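PDB 3KD4: putative protease from Parabacteroides distasonis ATCC 8503, which is of unknown function but is probably an exported protein that may act as a protease. Local coordinates for residues A[266-280]-A[287-299]. Numbering follows the deposited sequence. Where two conformers were deposited one is given.
Sequences MAMTGYTVRDIDTVL and PLEIAQLLNVMLN
In a helical region consistent with a transglutaminase-like fold, a salt bridge to the buried Glu-289 pins loop 270-275 and the start of helix 276-280 onto helix 287-299: Arg-274 takes the carboxylate side-on, one nitrogen to each oxygen. NE gives to OE2 at 2.9 Å, while NH2 lies 2.8 Å from OE1, which stays in the guanidinium plane but is met from above the carboxylate, the two planes being 47° apart. The anti lone pair of OE2 also takes the backbone N of Arg-274 in a nearly straight bond (2.8 Å). Thr-286 N donates to OE1 as well, while NH2 and NH1 of Arg-274 bond to Tyr-284 O and Ser-282 OG. Glu-289 has CG anti to its carbonyl carbon (chi1 -78°) and an extended chain, passing between Val-273 CG1, 3.6 Å from its CG, and Val-279 CG2, which lies over one guanidinium face. A glutamine in its place would probably weaken the grip, leaving the charge of Arg-274 without its mate. Leu-288 CD2 packs near Thr-272 O and the selenium of Met-266. Further along the helix, Ile-276 lays CD1 against Gln-292 CG and CG2 against Leu-293 CD1 (3.5 Å), and Leu-280 CD1 touches Leu-293 and Met-297. The axes of 276-280 and 287-299 cross at -102°. Helix 211-222 packs on Val-273 and Gln-292, helix 228-238 on Leu-280 and Leu-293, and strand 305-312 on Gln-292.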
loop_
_atom_site.group_PDB
_atom_site.type_symbol
_atom_site.label_atom_id
_atom_site.label_comp_id
_atom_site.label_asym_id
_atom_site.label_seq_id
_atom_site.Cartn_x
_atom_site.Cartn_y
_atom_site.Cartn_z
HETATM N N MSE A 266 11.263 6.134 -3.023
HETATM C CA MSE A 266 12.064 6.593 -4.163
HETATM C C MSE A 266 12.568 8.002 -3.991
HETATM O O MSE A 266 13.668 8.331 -4.431
HETATM C CB MSE A 266 11.250 6.482 -5.451
HETATM C CG MSE A 266 10.945 5.043 -5.859
HETATM SE SE MSE A 266 10.290 4.922 -7.707
HETATM C CE MSE A 266 8.509 5.692 -7.433
ATOM N N ALA A 267 11.756 8.852 -3.368
ATOM C CA ALA A 267 12.137 10.240 -3.113
ATOM C C ALA A 267 13.425 10.319 -2.306
ATOM O O ALA A 267 14.215 11.243 -2.484
ATOM C CB ALA A 267 11.020 10.984 -2.366
HETATM N N MSE A 268 13.636 9.359 -1.419
HETATM C CA MSE A 268 14.821 9.355 -0.549
HETATM C C MSE A 268 16.019 8.794 -1.274
HETATM O O MSE A 268 17.112 8.732 -0.712
HETATM C CB MSE A 268 14.538 8.587 0.741
HETATM C CG MSE A 268 13.526 9.291 1.655
HETATM SE SE MSE A 268 14.346 10.974 2.249
HETATM C CE MSE A 268 13.778 12.235 0.767
ATOM N N THR A 269 15.846 8.387 -2.527
ATOM C CA THR A 269 17.004 8.021 -3.341
ATOM C C THR A 269 17.102 8.931 -4.583
ATOM O O THR A 269 17.793 8.623 -5.531
ATOM C CB THR A 269 16.963 6.509 -3.763
ATOM O OG1 THR A 269 15.943 6.304 -4.738
ATOM C CG2 THR A 269 16.655 5.602 -2.583
ATOM N N GLY A 270 16.402 10.045 -4.597
ATOM C CA GLY A 270 16.383 10.877 -5.810
ATOM C C GLY A 270 15.828 10.167 -7.045
ATOM O O GLY A 270 16.205 10.500 -8.180
ATOM N N TYR A 271 14.927 9.212 -6.827
ATOM C CA TYR A 271 14.367 8.412 -7.910
ATOM C C TYR A 271 15.444 7.688 -8.749
ATOM O O TYR A 271 15.348 7.615 -9.973
ATOM C CB TYR A 271 13.449 9.272 -8.819
ATOM C CG TYR A 271 12.316 9.869 -8.059
ATOM C CD1 TYR A 271 11.145 9.155 -7.862
ATOM C CD2 TYR A 271 12.441 11.111 -7.450
ATOM C CE1 TYR A 271 10.103 9.673 -7.143
ATOM C CE2 TYR A 271 11.383 11.658 -6.723
ATOM C CZ TYR A 271 10.238 10.924 -6.554
ATOM O OH TYR A 271 9.194 11.449 -5.858
ATOM N N THR A 272 16.436 7.098 -8.086
ATOM C CA THR A 272 17.285 6.200 -8.881
ATOM C C THR A 272 17.735 5.023 -8.038
ATOM O O THR A 272 17.088 4.696 -7.010
ATOM C CB THR A 272 18.448 6.946 -9.641
ATOM O OG1 THR A 272 19.133 6.041 -10.568
ATOM C CG2 THR A 272 19.412 7.561 -8.648
ATOM N N VAL A 273 18.699 4.297 -8.580
ATOM C CA VAL A 273 19.093 2.989 -8.103
ATOM C C VAL A 273 20.574 2.995 -7.932
ATOM O O VAL A 273 21.256 3.801 -8.559
ATOM C CB VAL A 273 18.702 1.893 -9.123
ATOM C CG1 VAL A 273 17.172 1.666 -9.096
ATOM C CG2 VAL A 273 19.238 2.180 -10.575
ATOM N N ARG A 274 21.087 2.123 -7.063
ATOM C CA ARG A 274 22.506 1.855 -7.072
ATOM C C ARG A 274 22.831 1.154 -8.371
ATOM O O ARG A 274 21.965 0.614 -9.063
ATOM C CB ARG A 274 22.945 0.977 -5.912
ATOM C CG ARG A 274 22.888 1.691 -4.570
ATOM C CD ARG A 274 23.132 0.694 -3.452
ATOM N NE ARG A 274 21.984 -0.187 -3.288
ATOM C CZ ARG A 274 22.018 -1.412 -2.783
ATOM N NH1 ARG A 274 23.140 -1.959 -2.317
ATOM N NH2 ARG A 274 20.894 -2.102 -2.728
ATOM N N ASP A 275 24.105 1.166 -8.702
ATOM C CA ASP A 275 24.587 0.379 -9.791
ATOM C C ASP A 275 24.058 -1.058 -9.666
ATOM O O ASP A 275 24.191 -1.664 -8.615
ATOM C CB ASP A 275 26.093 0.391 -9.710
ATOM C CG ASP A 275 26.699 -0.481 -10.705
ATOM O OD1 ASP A 275 26.827 -0.004 -11.840
ATOM O OD2 ASP A 275 27.017 -1.631 -10.355
ATOM N N ILE A 276 23.472 -1.604 -10.733
ATOM C CA ILE A 276 22.707 -2.840 -10.602
ATOM C C ILE A 276 23.560 -4.067 -10.180
ATOM O O ILE A 276 23.084 -4.924 -9.430
ATOM C CB ILE A 276 21.870 -3.097 -11.857
ATOM C CG1 ILE A 276 20.699 -2.130 -11.869
ATOM C CG2 ILE A 276 21.166 -4.438 -11.817
ATOM C CD1 ILE A 276 19.625 -2.463 -10.795
ATOM N N ASP A 277 24.806 -4.134 -10.647
ATOM C CA ASP A 277 25.734 -5.182 -10.182
ATOM C C ASP A 277 26.039 -5.067 -8.680
ATOM O O ASP A 277 26.266 -6.054 -8.017
ATOM C CB ASP A 277 27.037 -5.172 -10.990
ATOM C CG ASP A 277 26.867 -5.723 -12.394
ATOM O OD1 ASP A 277 25.770 -6.227 -12.776
ATOM O OD2 ASP A 277 27.862 -5.631 -13.149
ATOM N N THR A 278 26.050 -3.855 -8.153
ATOM C CA THR A 278 26.265 -3.623 -6.734
ATOM C C THR A 278 25.050 -4.091 -5.929
ATOM O O THR A 278 25.201 -4.648 -4.852
ATOM C CB THR A 278 26.466 -2.131 -6.484
ATOM O OG1 THR A 278 27.622 -1.711 -7.205
ATOM C CG2 THR A 278 26.654 -1.813 -5.021
ATOM N N VAL A 279 23.845 -3.839 -6.458
ATOM C CA VAL A 279 22.616 -4.343 -5.844
ATOM C C VAL A 279 22.739 -5.840 -5.708
ATOM O O VAL A 279 22.633 -6.379 -4.609
ATOM C CB VAL A 279 21.332 -4.003 -6.669
ATOM C CG1 VAL A 279 20.115 -4.672 -6.035
ATOM C CG2 VAL A 279 21.131 -2.511 -6.744
ATOM N N LEU A 280 22.993 -6.482 -6.839
ATOM C CA LEU A 280 23.153 -7.937 -6.929
ATOM C C LEU A 280 24.115 -8.429 -5.824
ATOM O O LEU A 280 23.713 -9.206 -4.969
ATOM C CB LEU A 280 23.614 -8.324 -8.344
ATOM C CG LEU A 280 23.888 -9.813 -8.674
ATOM C CD1 LEU A 280 22.600 -10.657 -8.659
ATOM C CD2 LEU A 280 24.603 -9.952 -10.012
ATOM N N PRO A 287 12.567 -1.669 -3.731
ATOM C CA PRO A 287 11.681 -2.233 -4.744
ATOM C C PRO A 287 12.097 -1.883 -6.170
ATOM O O PRO A 287 12.052 -2.733 -7.049
ATOM C CB PRO A 287 10.320 -1.617 -4.404
ATOM C CG PRO A 287 10.395 -1.450 -2.883
ATOM C CD PRO A 287 11.822 -0.991 -2.654
ATOM N N LEU A 288 12.540 -0.643 -6.368
ATOM C CA LEU A 288 12.936 -0.158 -7.670
ATOM C C LEU A 288 14.198 -0.896 -8.151
ATOM O O LEU A 288 14.282 -1.300 -9.302
ATOM C CB LEU A 288 13.174 1.346 -7.623
ATOM C CG LEU A 288 13.588 2.039 -8.922
ATOM C CD1 LEU A 288 12.488 1.897 -9.984
ATOM C CD2 LEU A 288 13.935 3.549 -8.657
ATOM N N GLU A 289 15.167 -1.042 -7.263
ATOM C CA GLU A 289 16.397 -1.790 -7.565
ATOM C C GLU A 289 16.103 -3.246 -7.902
ATOM O O GLU A 289 16.660 -3.798 -8.848
ATOM C CB GLU A 289 17.369 -1.714 -6.387
ATOM C CG GLU A 289 18.112 -0.390 -6.307
ATOM C CD GLU A 289 18.926 -0.207 -5.015
ATOM O OE1 GLU A 289 18.680 -0.954 -4.037
ATOM O OE2 GLU A 289 19.834 0.666 -4.985
ATOM N N ILE A 290 15.241 -3.879 -7.116
ATOM C CA ILE A 290 14.908 -5.275 -7.354
ATOM C C ILE A 290 14.162 -5.462 -8.674
ATOM O O ILE A 290 14.478 -6.366 -9.467
ATOM C CB ILE A 290 14.137 -5.882 -6.133
ATOM C CG1 ILE A 290 15.066 -5.936 -4.908
ATOM C CG2 ILE A 290 13.593 -7.296 -6.452
ATOM C CD1 ILE A 290 14.325 -6.217 -3.559
ATOM N N ALA A 291 13.221 -4.577 -8.943
ATOM C CA ALA A 291 12.500 -4.618 -10.202
ATOM C C ALA A 291 13.454 -4.528 -11.399
ATOM O O ALA A 291 13.285 -5.249 -12.366
ATOM C CB ALA A 291 11.477 -3.479 -10.265
ATOM N N GLN A 292 14.436 -3.634 -11.339
ATOM C CA GLN A 292 15.374 -3.446 -12.465
ATOM C C GLN A 292 16.339 -4.595 -12.572
ATOM O O GLN A 292 16.662 -5.019 -13.673
ATOM C CB GLN A 292 16.138 -2.120 -12.367
ATOM C CG GLN A 292 17.103 -1.842 -13.529
ATOM C CD GLN A 292 16.454 -1.754 -14.899
ATOM O OE1 GLN A 292 15.239 -1.816 -15.030
ATOM N NE2 GLN A 292 17.281 -1.583 -15.935
ATOM N N LEU A 293 16.787 -5.122 -11.432
ATOM C CA LEU A 293 17.673 -6.291 -11.441
ATOM C C LEU A 293 17.008 -7.506 -12.136
ATOM O O LEU A 293 17.586 -8.174 -13.016
ATOM C CB LEU A 293 18.078 -6.649 -10.006
ATOM C CG LEU A 293 18.970 -7.889 -9.904
ATOM C CD1 LEU A 293 20.233 -7.688 -10.782
ATOM C CD2 LEU A 293 19.344 -8.248 -8.431
ATOM N N LEU A 294 15.777 -7.774 -11.745
ATOM C CA LEU A 294 15.001 -8.864 -12.321
ATOM C C LEU A 294 14.804 -8.620 -13.835
ATOM O O LEU A 294 15.029 -9.493 -14.652
ATOM C CB LEU A 294 13.665 -8.919 -11.573
ATOM C CG LEU A 294 12.576 -9.920 -11.944
ATOM C CD1 LEU A 294 13.077 -11.376 -11.838
ATOM C CD2 LEU A 294 11.318 -9.656 -11.078
ATOM N N ASN A 295 14.384 -7.408 -14.197
ATOM C CA ASN A 295 14.241 -7.035 -15.606
ATOM C C ASN A 295 15.540 -7.239 -16.421
ATOM O O ASN A 295 15.513 -7.847 -17.506
ATOM C CB ASN A 295 13.770 -5.572 -15.673
ATOM C CG ASN A 295 13.540 -5.097 -17.085
ATOM O OD1 ASN A 295 12.830 -5.731 -17.862
ATOM N ND2 ASN A 295 14.172 -3.989 -17.430
ATOM N N VAL A 296 16.662 -6.763 -15.900
ATOM C CA VAL A 296 17.957 -6.914 -16.586
ATOM C C VAL A 296 18.302 -8.400 -16.760
ATOM O O VAL A 296 18.717 -8.837 -17.826
ATOM C CB VAL A 296 19.079 -6.224 -15.807
ATOM C CG1 VAL A 296 20.464 -6.687 -16.293
ATOM C CG2 VAL A 296 18.919 -4.678 -15.898
HETATM N N MSE A 297 18.078 -9.180 -15.718
HETATM C CA MSE A 297 18.458 -10.592 -15.752
HETATM C C MSE A 297 17.518 -11.375 -16.664
HETATM O O MSE A 297 17.973 -12.183 -17.488
HETATM C CB MSE A 297 18.480 -11.158 -14.340
HETATM C CG MSE A 297 19.595 -10.592 -13.527
HETATM SE SE MSE A 297 19.813 -11.424 -11.748
HETATM C CE MSE A 297 20.760 -13.021 -12.389
ATOM N N LEU A 298 16.208 -11.153 -16.535
ATOM C CA LEU A 298 15.257 -11.803 -17.463
ATOM C C LEU A 298 15.593 -11.515 -18.926
ATOM O O LEU A 298 15.712 -12.438 -19.732
ATOM C CB LEU A 298 13.816 -11.402 -17.181
ATOM C CG LEU A 298 13.261 -11.887 -15.840
ATOM C CD1 LEU A 298 11.915 -11.186 -15.554
ATOM C CD2 LEU A 298 13.118 -13.405 -15.829
ATOM N N ASN A 299 15.783 -10.241 -19.271
ATOM C CA ASN A 299 16.148 -9.897 -20.648
ATOM C C ASN A 299 17.444 -10.555 -21.092
ATOM O O ASN A 299 17.525 -11.040 -22.222
ATOM C CB ASN A 299 16.210 -8.398 -20.852
ATOM C CG ASN A 299 14.824 -7.790 -21.019
ATOM O OD1 ASN A 299 14.152 -8.051 -22.001
ATOM N ND2 ASN A 299 14.391 -7.004 -20.044
#